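Putative Xylose isomerase (Rhodospirillum rubrum, PDB 3QXB) probably acts as a metal-dependent sugar isomerase, holding iron(III) and manganese(II) ions in a TIM barrel. Local coordinates at residues K21-C27 / T282-L288; R209-W214 / W239-I245. All coordinates share one frame; numbering follows the deposited sequence.

Interaction 1 (K21-C27 / T282-L288); sequences KLGVNLC and TFFAEIL. With FE (Fe (III) ion), chain E; EDO (1,2-ethanediol), chain K.
Four backbone hydrogen bonds join Lys21–Cys27 to Thr282–Leu288 in parallel register: Phe283 N to Lys21 O (2.9 Å), Gly23 N to Phe283 O (2.8 Å), Ala285 N to Gly23 O and Asn25 N to Ala285 O. Beyond the last of these the backbones part, and a water takes over, accepting from Ile287 N at 3.0 Å while donating to the carbonyl oxygens of Asn25 and Ala285.

Packing fills the face on which Gly23 and Phe284 lie. Thr282 CG2 sits 3.6 Å above the plane of the Phe284 ring, over its centre, and also touches the backbone of Gly23; the missing side chain of this glycine matters, since Thr282 CG2 and Phe284 CD1 occupy the place a CB would need. The pairing is the closing seam of the TIM barrel, where the first strand, 22-25, meets the last, 283-285, at 42°.

Polar side chains line both ends of the seam. Lys21 is fully extended and crosses Thr282, its NZ making a weak bond of 2.9 Å to Thr282 OG1; the stronger partner of both is Glu87, which takes a salt bridge from the lysine and a hydrogen bond with the threonine. At the other end Asn25 OD1 accepts from Cys27 N at 2.7 Å, in the carbonyl plane, forming an Asx turn, while Asn25 ND2 is bonded to Gln53, so the amide is gripped on both sides.

Beyond the paired strands, Glu286 is the metal ligand of this contact. Its CG is anti to the backbone N (chi1 -170°) and the chain stays extended, carrying OE1 to within 2.1 Å of the iron(III) ion; nearer the backbone, Cys27 SG lies 3.6 Å from Glu286 CG, and Cys27 CB rests against Leu288 CD2.

Interaction 2 (R209-W214 / W239-I245); sequences RLLVDW and WIAAYHI. With FE (Fe (III) ion), chain E.
Leu211 CD2 lies over one face of the His244 imidazole, a CH-pi contact 3.4 Å from the ring centroid and only 5° off its normal. With CG turned away from the backbone N (chi1 176°), the leucine fork leans across the neighbouring strand, and CD1 also meets Ala242 CB. A glycine in place of Leu211 removes both methyls, and would probably leave a gap against the His244 face and beside Ala242 CB, with the ring held mainly by its metal and Gln53 bonds.

On the other face of the sheet, Val212 CG2 packs on Ile240 CG1 at 3.8 Å; past the strand end, Trp214 CD1 lies against Ile245 CG2. Outward, at the start of the strands, the Arg209 guanidinium receives Trp239 CD1 over one face, NH1 lying at the indole edge.

Between these layers the parallel pairing slips by one residue. Leu210 O accepts from Ala241 N at 3.0 Å, yet Val212 N bonds to Ala242 O, a beta bulge that leaves the buried Ala242 N without a partner.

The polar edge is the metal site. Asp213 OD2 and His244 ND1 each bind the iron(III) ion at 2.2 Å, with the carboxylate plane at 90° to the imidazole. Asp213 OD1 caps Gly215 N and is bonded to Gln246, while His244 NE2 is bonded to Gln53. Holding each ligand at its second polar atom probably limits how far carboxylate and imidazole can turn about the metal, consistent with a partly preorganised site.

In the fold
Interactions 1 and 2 are neighbours in the barrel wall, their centres about 11 Å apart, because strands 240-245 and 283-285 lie next to each other. Probable hydrogen bonds join them, Tyr243 N to Thr282 O (2.9 Å) and Ile245 N to Phe284 O (2.8 Å), and the rings of Phe283 and Tyr243 meet edge-to-face. Both contacts end at one iron(III) ion: Glu286 OE1 from interaction 1 lies 2.9 Å from His244 ND1 of interaction 2, Asp213 and Glu178 being the other protein ligands and two shared waters completing the shell. Manganese is also found with these four residues. His255, a ligand in the adjoining His216–Asp253–His255 site, is hydrogen-bonded to Glu286 O.

Interaction 1 (K21-C27 / T282-L288)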
ATOM      1  N   LYS A  21       5.932 -27.575   4.807  1.00 32.84           N
ATOM      2  CA  LYS A  21       5.703 -27.198   3.432  1.00 31.74           C
ATOM      3  C   LYS A  21       5.870 -25.688   3.384  1.00 30.43           C
ATOM      4  O   LYS A  21       5.008 -24.931   3.818  1.00 28.70           O
ATOM      5  CB  LYS A  21       4.305 -27.616   2.941  1.00 31.09           C
ATOM      6  CG  LYS A  21       4.031 -27.283   1.455  1.00 30.79           C
ATOM      7  CD  LYS A  21       2.621 -27.675   1.095  1.00 29.77           C
ATOM      8  CE  LYS A  21       2.214 -27.325  -0.313  1.00 28.59           C
ATOM      9  NZ  LYS A  21       0.728 -27.365  -0.458  1.00 26.92           N
ATOM     10  N   LEU A  22       7.014 -25.272   2.876  1.00 30.34           N
ATOM     11  CA  LEU A  22       7.319 -23.874   2.763  1.00 29.27           C
ATOM     12  C   LEU A  22       6.928 -23.382   1.386  1.00 28.42           C
ATOM     13  O   LEU A  22       7.085 -24.105   0.383  1.00 29.02           O
ATOM     14  CB  LEU A  22       8.814 -23.631   2.956  1.00 29.86           C
ATOM     15  CG  LEU A  22       9.410 -23.988   4.306  1.00 32.24           C
ATOM     16  CD1 LEU A  22      10.942 -23.865   4.200  1.00 32.66           C
ATOM     17  CD2 LEU A  22       8.825 -23.113   5.420  1.00 29.86           C
ATOM     18  N   GLY A  23       6.435 -22.142   1.352  1.00 25.76           N
ATOM     19  CA  GLY A  23       6.162 -21.463   0.120  1.00 25.26           C
ATOM     20  C   GLY A  23       6.567 -19.981   0.239  1.00 24.46           C
ATOM     21  O   GLY A  23       6.996 -19.529   1.309  1.00 23.26           O
ATOM     22  N   VAL A  24       6.448 -19.218  -0.844  1.00 23.67           N
ATOM     23  CA  VAL A  24       6.674 -17.778  -0.754  1.00 22.38           C
ATOM     24  C   VAL A  24       5.560 -16.931  -1.362  1.00 22.10           C
ATOM     25  O   VAL A  24       5.070 -17.214  -2.436  1.00 22.93           O
ATOM     26  CB  VAL A  24       8.083 -17.418  -1.336  1.00 22.27           C
ATOM     27  CG1 VAL A  24       8.194 -17.771  -2.847  1.00 20.11           C
ATOM     28  CG2 VAL A  24       8.417 -15.960  -1.052  1.00 20.40           C
ATOM     29  N   ASN A  25       5.155 -15.879  -0.655  1.00 22.50           N
ATOM     30  CA  ASN A  25       4.308 -14.858  -1.219  1.00 22.05           C
ATOM     31  C   ASN A  25       5.243 -13.850  -1.904  1.00 21.67           C
ATOM     32  O   ASN A  25       6.249 -13.412  -1.354  1.00 21.54           O
ATOM     33  CB  ASN A  25       3.435 -14.220  -0.126  1.00 23.32           C
ATOM     34  CG  ASN A  25       2.616 -13.068  -0.629  1.00 20.51           C
ATOM     35  OD1 ASN A  25       3.159 -12.103  -1.105  1.00 25.33           O
ATOM     36  ND2 ASN A  25       1.281 -13.177  -0.551  1.00 21.25           N
ATOM     37  N   LEU A  26       4.877 -13.482  -3.118  1.00 21.39           N
ATOM     38  CA  LEU A  26       5.707 -12.629  -3.974  1.00 20.94           C
ATOM     39  C   LEU A  26       5.779 -11.175  -3.540  1.00 20.50           C
ATOM     40  O   LEU A  26       6.454 -10.366  -4.213  1.00 22.17           O
ATOM     41  CB  LEU A  26       5.233 -12.757  -5.427  1.00 19.53           C
ATOM     42  CG  LEU A  26       5.408 -14.170  -5.996  1.00 19.98           C
ATOM     43  CD1 LEU A  26       4.935 -14.241  -7.426  1.00 19.47           C
ATOM     44  CD2 LEU A  26       6.847 -14.631  -5.897  1.00 20.26           C
ATOM     45  N   CYS A  27       5.153 -10.823  -2.414  1.00 20.66           N
ATOM     46  CA  CYS A  27       5.256  -9.441  -1.865  1.00 21.71           C
ATOM     47  C   CYS A  27       6.699  -8.925  -1.752  1.00 21.74           C
ATOM     48  O   CYS A  27       6.954  -7.731  -1.899  1.00 21.84           O
ATOM     49  CB  CYS A  27       4.594  -9.335  -0.492  1.00 22.96           C
ATOM     50  SG  CYS A  27       5.289 -10.459   0.706  1.00 27.01           S
ATOM     51  N   THR A 282       0.153 -24.826   3.197  1.00 27.08           N
ATOM     52  CA  THR A 282       1.440 -24.156   2.932  1.00 26.05           C
ATOM     53  C   THR A 282       1.723 -23.000   3.896  1.00 25.70           C
ATOM     54  O   THR A 282       0.862 -22.176   4.191  1.00 25.33           O
ATOM     55  CB  THR A 282       1.490 -23.658   1.461  1.00 25.14           C
ATOM     56  OG1 THR A 282       1.005 -24.708   0.616  1.00 24.15           O
ATOM     57  CG2 THR A 282       2.936 -23.262   1.017  1.00 24.13           C
ATOM     58  N   PHE A 283       2.938 -22.991   4.416  1.00 26.38           N
ATOM     59  CA  PHE A 283       3.458 -21.892   5.195  1.00 25.78           C
ATOM     60  C   PHE A 283       4.143 -20.964   4.169  1.00 25.45           C
ATOM     61  O   PHE A 283       5.323 -21.179   3.788  1.00 26.15           O
ATOM     62  CB  PHE A 283       4.507 -22.392   6.178  1.00 26.14           C
ATOM     63  CG  PHE A 283       3.990 -22.995   7.467  1.00 27.64           C
ATOM     64  CD1 PHE A 283       2.659 -23.350   7.686  1.00 30.11           C
ATOM     65  CD2 PHE A 283       4.901 -23.271   8.477  1.00 28.70           C
ATOM     66  CE1 PHE A 283       2.257 -23.945   8.884  1.00 28.64           C
ATOM     67  CE2 PHE A 283       4.508 -23.846   9.677  1.00 27.80           C
ATOM     68  CZ  PHE A 283       3.197 -24.187   9.899  1.00 27.40           C
ATOM     69  N   PHE A 284       3.407 -19.953   3.698  1.00 24.35           N
ATOM     70  CA  PHE A 284       3.944 -18.949   2.800  1.00 23.82           C
ATOM     71  C   PHE A 284       4.666 -17.835   3.572  1.00 23.19           C
ATOM     72  O   PHE A 284       4.043 -17.131   4.373  1.00 23.36           O
ATOM     73  CB  PHE A 284       2.823 -18.278   1.984  1.00 22.79           C
ATOM     74  CG  PHE A 284       2.082 -19.194   1.039  1.00 21.17           C
ATOM     75  CD1 PHE A 284       2.643 -19.611  -0.148  1.00 21.47           C
ATOM     76  CD2 PHE A 284       0.806 -19.609   1.325  1.00 22.64           C
ATOM     77  CE1 PHE A 284       1.915 -20.423  -1.031  1.00 22.12           C
ATOM     78  CE2 PHE A 284       0.084 -20.400   0.433  1.00 21.38           C
ATOM     79  CZ  PHE A 284       0.640 -20.790  -0.727  1.00 23.20           C
ATOM     80  N   ALA A 285       5.951 -17.655   3.293  1.00 21.97           N
ATOM     81  CA  ALA A 285       6.705 -16.565   3.866  1.00 22.38           C
ATOM     82  C   ALA A 285       6.171 -15.298   3.255  1.00 21.72           C
ATOM     83  O   ALA A 285       6.145 -15.196   2.034  1.00 21.32           O
ATOM     84  CB  ALA A 285       8.185 -16.678   3.554  1.00 22.04           C
ATOM     85  N   GLU A 286       5.769 -14.372   4.120  1.00 22.10           N
ATOM     86  CA  GLU A 286       5.260 -13.069   3.738  1.00 22.60           C
ATOM     87  C   GLU A 286       6.083 -11.998   4.439  1.00 22.98           C
ATOM     88  O   GLU A 286       5.755 -11.546   5.551  1.00 23.35           O
ATOM     89  CB  GLU A 286       3.770 -12.900   4.047  1.00 22.42           C
ATOM     90  CG  GLU A 286       3.219 -11.631   3.412  1.00 25.07           C
ATOM     91  CD  GLU A 286       1.819 -11.255   3.861  1.00 29.02           C
ATOM     92  OE1 GLU A 286       1.403 -11.610   4.956  1.00 27.53           O
ATOM     93  OE2 GLU A 286       1.134 -10.569   3.084  1.00 31.62           O
ATOM     94  N   ILE A 287       7.154 -11.613   3.747  1.00 23.20           N
ATOM     95  CA  ILE A 287       8.201 -10.771   4.298  1.00 24.64           C
ATOM     96  C   ILE A 287       8.109  -9.445   3.566  1.00 24.42           C
ATOM     97  O   ILE A 287       8.070  -9.405   2.326  1.00 24.15           O
ATOM     98  CB  ILE A 287       9.640 -11.383   4.147  1.00 25.56           C
ATOM     99  CG1 ILE A 287       9.678 -12.873   4.558  1.00 27.77           C
ATOM    100  CG2 ILE A 287      10.662 -10.517   4.933  1.00 27.61           C
ATOM    101  CD1 ILE A 287       9.240 -13.163   5.970  1.00 28.00           C
ATOM    102  N   LEU A 288       8.043  -8.369   4.338  1.00 24.64           N
ATOM    103  CA  LEU A 288       7.910  -7.041   3.777  1.00 25.48           C
ATOM    104  C   LEU A 288       9.208  -6.233   4.005  1.00 26.35           C
ATOM    105  O   LEU A 288       9.834  -6.276   5.082  1.00 28.53           O
ATOM    106  CB  LEU A 288       6.685  -6.345   4.369  1.00 25.75           C
ATOM    107  CG  LEU A 288       5.313  -6.935   3.968  1.00 25.12           C
ATOM    108  CD1 LEU A 288       4.229  -6.207   4.756  1.00 27.56           C
ATOM    109  CD2 LEU A 288       5.036  -6.871   2.446  1.00 28.07           C
TER
HETATM  110 FE    FE E 301      -0.499 -11.839   5.821  0.66 26.72          FE
HETATM  111  C1  EDO K 355      12.948  -6.809   6.621  1.00 43.04           C
HETATM  112  O1  EDO K 355      12.539  -5.479   6.821  1.00 43.20           O
HETATM  113  C2  EDO K 355      13.175  -7.306   8.024  1.00 43.73           C
HETATM  114  O2  EDO K 355      13.223  -8.697   7.942  1.00 44.26           O
HETATM  115  O   HOH W   1       7.837 -12.993   1.133  1.00 26.21           O
HETATM  116  O   HOH W   2      -0.472  -9.549   6.193  1.00 23.03           O
HETATM  117  O   HOH W   3      -1.407 -10.984   3.914  1.00 28.78           O

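Interaction 2 (R209-W214 / W239-I245)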
ATOM      1  N   ARG A 209     -12.247 -20.608   3.253  1.00 22.39           N
ATOM      2  CA  ARG A 209     -11.428 -21.089   4.359  1.00 23.66           C
ATOM      3  C   ARG A 209     -10.582 -19.938   4.883  1.00 22.97           C
ATOM      4  O   ARG A 209     -10.572 -18.848   4.329  1.00 23.16           O
ATOM      5  CB  ARG A 209     -10.542 -22.256   3.875  1.00 22.29           C
ATOM      6  CG  ARG A 209     -11.309 -23.545   3.523  1.00 24.92           C
ATOM      7  CD  ARG A 209     -11.860 -24.222   4.786  1.00 26.78           C
ATOM      8  NE  ARG A 209     -12.700 -25.368   4.467  1.00 29.38           N
ATOM      9  CZ  ARG A 209     -14.029 -25.335   4.372  1.00 32.35           C
ATOM     10  NH1 ARG A 209     -14.732 -24.197   4.525  1.00 32.64           N
ATOM     11  NH2 ARG A 209     -14.664 -26.446   4.077  1.00 33.10           N
ATOM     12  N   LEU A 210      -9.853 -20.215   5.966  1.00 24.07           N
ATOM     13  CA  LEU A 210      -9.001 -19.239   6.604  1.00 22.66           C
ATOM     14  C   LEU A 210      -7.566 -19.414   6.107  1.00 23.31           C
ATOM     15  O   LEU A 210      -7.104 -20.534   5.886  1.00 22.76           O
ATOM     16  CB  LEU A 210      -9.039 -19.390   8.129  1.00 22.95           C
ATOM     17  CG  LEU A 210     -10.403 -19.151   8.797  1.00 22.36           C
ATOM     18  CD1 LEU A 210     -10.374 -19.618  10.258  1.00 24.92           C
ATOM     19  CD2 LEU A 210     -10.764 -17.660   8.706  1.00 23.00           C
ATOM     20  N   LEU A 211      -6.900 -18.284   5.885  1.00 22.42           N
ATOM     21  CA  LEU A 211      -5.453 -18.240   5.810  1.00 22.54           C
ATOM     22  C   LEU A 211      -5.002 -17.453   7.038  1.00 22.84           C
ATOM     23  O   LEU A 211      -5.457 -16.357   7.252  1.00 22.52           O
ATOM     24  CB  LEU A 211      -4.988 -17.630   4.485  1.00 22.58           C
ATOM     25  CG  LEU A 211      -3.477 -17.431   4.317  1.00 22.18           C
ATOM     26  CD1 LEU A 211      -3.072 -17.487   2.819  1.00 16.42           C
ATOM     27  CD2 LEU A 211      -3.023 -16.104   4.999  1.00 19.15           C
ATOM     28  N   VAL A 212      -4.188 -18.056   7.909  1.00 23.44           N
ATOM     29  CA  VAL A 212      -3.852 -17.402   9.171  1.00 24.34           C
ATOM     30  C   VAL A 212      -2.403 -16.948   9.132  1.00 25.18           C
ATOM     31  O   VAL A 212      -1.526 -17.702   8.770  1.00 24.24           O
ATOM     32  CB  VAL A 212      -4.129 -18.297  10.360  1.00 26.46           C
ATOM     33  CG1 VAL A 212      -3.537 -17.732  11.669  1.00 24.84           C
ATOM     34  CG2 VAL A 212      -5.653 -18.561  10.467  1.00 24.17           C
ATOM     35  N   ASP A 213      -2.184 -15.679   9.458  1.00 25.50           N
ATOM     36  CA  ASP A 213      -0.862 -15.105   9.404  1.00 26.10           C
ATOM     37  C   ASP A 213      -0.316 -15.116  10.826  1.00 27.64           C
ATOM     38  O   ASP A 213      -0.946 -14.585  11.740  1.00 27.96           O
ATOM     39  CB  ASP A 213      -0.961 -13.678   8.882  1.00 25.66           C
ATOM     40  CG  ASP A 213       0.388 -13.040   8.692  1.00 25.59           C
ATOM     41  OD1 ASP A 213       1.283 -13.319   9.519  1.00 28.74           O
ATOM     42  OD2 ASP A 213       0.527 -12.277   7.716  1.00 26.54           O
ATOM     43  N   TRP A 214       0.822 -15.763  11.021  1.00 28.46           N
ATOM     44  CA  TRP A 214       1.361 -15.972  12.369  1.00 29.93           C
ATOM     45  C   TRP A 214       1.566 -14.625  13.101  1.00 29.87           C
ATOM     46  O   TRP A 214       1.366 -14.530  14.308  1.00 31.14           O
ATOM     47  CB  TRP A 214       2.682 -16.754  12.306  1.00 30.54           C
ATOM     48  CG  TRP A 214       2.524 -18.231  12.237  1.00 30.64           C
ATOM     49  CD1 TRP A 214       2.007 -18.951  11.209  1.00 30.61           C
ATOM     50  CD2 TRP A 214       2.908 -19.177  13.242  1.00 31.26           C
ATOM     51  NE1 TRP A 214       2.041 -20.285  11.504  1.00 31.54           N
ATOM     52  CE2 TRP A 214       2.588 -20.456  12.749  1.00 30.91           C
ATOM     53  CE3 TRP A 214       3.524 -19.067  14.499  1.00 31.44           C
ATOM     54  CZ2 TRP A 214       2.826 -21.628  13.479  1.00 33.50           C
ATOM     55  CZ3 TRP A 214       3.759 -20.258  15.246  1.00 34.95           C
ATOM     56  CH2 TRP A 214       3.418 -21.508  14.717  1.00 33.14           C
ATOM     57  N   TRP A 239     -10.780 -25.321   9.563  1.00 30.57           N
ATOM     58  CA  TRP A 239     -10.899 -24.335   8.511  1.00 29.36           C
ATOM     59  C   TRP A 239      -9.610 -23.663   8.021  1.00 28.56           C
ATOM     60  O   TRP A 239      -9.655 -22.932   7.057  1.00 27.85           O
ATOM     61  CB  TRP A 239     -11.872 -23.246   8.938  1.00 29.62           C
ATOM     62  CG  TRP A 239     -13.276 -23.721   9.216  1.00 29.83           C
ATOM     63  CD1 TRP A 239     -14.175 -24.279   8.336  1.00 30.18           C
ATOM     64  CD2 TRP A 239     -13.936 -23.654  10.474  1.00 32.28           C
ATOM     65  NE1 TRP A 239     -15.360 -24.573   8.990  1.00 31.88           N
ATOM     66  CE2 TRP A 239     -15.240 -24.189  10.301  1.00 33.43           C
ATOM     67  CE3 TRP A 239     -13.561 -23.177  11.734  1.00 33.88           C
ATOM     68  CZ2 TRP A 239     -16.156 -24.255  11.339  1.00 37.25           C
ATOM     69  CZ3 TRP A 239     -14.489 -23.247  12.779  1.00 38.83           C
ATOM     70  CH2 TRP A 239     -15.763 -23.791  12.575  1.00 39.78           C
ATOM     71  N   ILE A 240      -8.476 -23.884   8.682  1.00 29.02           N
ATOM     72  CA  ILE A 240      -7.239 -23.177   8.339  1.00 27.18           C
ATOM     73  C   ILE A 240      -6.553 -23.976   7.235  1.00 26.83           C
ATOM     74  O   ILE A 240      -6.041 -25.071   7.488  1.00 27.83           O
ATOM     75  CB  ILE A 240      -6.325 -23.026   9.570  1.00 27.62           C
ATOM     76  CG1 ILE A 240      -6.986 -22.164  10.660  1.00 28.69           C
ATOM     77  CG2 ILE A 240      -5.012 -22.437   9.190  1.00 24.02           C
ATOM     78  CD1 ILE A 240      -6.285 -22.282  12.068  1.00 30.82           C
ATOM     79  N   ALA A 241      -6.589 -23.463   6.006  1.00 25.71           N
ATOM     80  CA  ALA A 241      -6.108 -24.210   4.824  1.00 25.02           C
ATOM     81  C   ALA A 241      -4.726 -23.757   4.355  1.00 25.23           C
ATOM     82  O   ALA A 241      -4.096 -24.429   3.541  1.00 25.39           O
ATOM     83  CB  ALA A 241      -7.092 -24.076   3.682  1.00 24.74           C
ATOM     84  N   ALA A 242      -4.277 -22.617   4.841  1.00 24.87           N
ATOM     85  CA  ALA A 242      -2.949 -22.070   4.505  1.00 25.38           C
ATOM     86  C   ALA A 242      -2.527 -21.005   5.536  1.00 24.49           C
ATOM     87  O   ALA A 242      -3.356 -20.498   6.300  1.00 23.23           O
ATOM     88  CB  ALA A 242      -2.929 -21.508   3.061  1.00 22.79           C
ATOM     89  N   TYR A 243      -1.235 -20.681   5.551  1.00 24.81           N
ATOM     90  CA  TYR A 243      -0.677 -19.726   6.498  1.00 23.23           C
ATOM     91  C   TYR A 243       0.225 -18.696   5.822  1.00 23.60           C
ATOM     92  O   TYR A 243       0.782 -18.952   4.749  1.00 21.13           O
ATOM     93  CB  TYR A 243       0.163 -20.453   7.524  1.00 25.03           C
ATOM     94  CG  TYR A 243      -0.559 -21.496   8.337  1.00 24.72           C
ATOM     95  CD1 TYR A 243      -0.768 -22.755   7.836  1.00 25.55           C
ATOM     96  CD2 TYR A 243      -0.985 -21.236   9.641  1.00 28.06           C
ATOM     97  CE1 TYR A 243      -1.433 -23.724   8.593  1.00 26.79           C
ATOM     98  CE2 TYR A 243      -1.647 -22.196  10.393  1.00 26.28           C
ATOM     99  CZ  TYR A 243      -1.872 -23.446   9.859  1.00 26.97           C
ATOM    100  OH  TYR A 243      -2.506 -24.472  10.576  1.00 27.50           O
ATOM    101  N   HIS A 244       0.382 -17.541   6.480  1.00 23.25           N
ATOM    102  CA  HIS A 244       1.503 -16.657   6.215  1.00 24.06           C
ATOM    103  C   HIS A 244       2.431 -16.793   7.410  1.00 25.70           C
ATOM    104  O   HIS A 244       1.979 -16.784   8.573  1.00 27.75           O
ATOM    105  CB  HIS A 244       1.097 -15.203   6.089  1.00 22.93           C
ATOM    106  CG  HIS A 244       0.365 -14.896   4.830  1.00 22.23           C
ATOM    107  ND1 HIS A 244      -0.433 -13.778   4.685  1.00 19.59           N
ATOM    108  CD2 HIS A 244       0.320 -15.558   3.652  1.00 20.75           C
ATOM    109  CE1 HIS A 244      -0.967 -13.796   3.474  1.00 23.14           C
ATOM    110  NE2 HIS A 244      -0.531 -14.866   2.831  1.00 21.19           N
ATOM    111  N   ILE A 245       3.711 -16.918   7.125  1.00 25.76           N
ATOM    112  CA  ILE A 245       4.716 -16.949   8.170  1.00 27.08           C
ATOM    113  C   ILE A 245       5.589 -15.694   8.026  1.00 27.12           C
ATOM    114  O   ILE A 245       5.865 -15.246   6.932  1.00 26.05           O
ATOM    115  CB  ILE A 245       5.535 -18.267   8.164  1.00 27.71           C
ATOM    116  CG1 ILE A 245       6.312 -18.473   6.864  1.00 26.52           C
ATOM    117  CG2 ILE A 245       4.627 -19.520   8.489  1.00 26.97           C
ATOM    118  CD1 ILE A 245       7.295 -19.674   6.929  1.00 26.05           C
TER
HETATM  119 FE    FE E 301      -0.499 -11.839   5.821  0.66 26.72          FE
HETATM  120  O   HOH W   2      -0.472  -9.549   6.193  1.00 23.03           O
HETATM  121  O   HOH W   3      -1.407 -10.984   3.914  1.00 28.78           O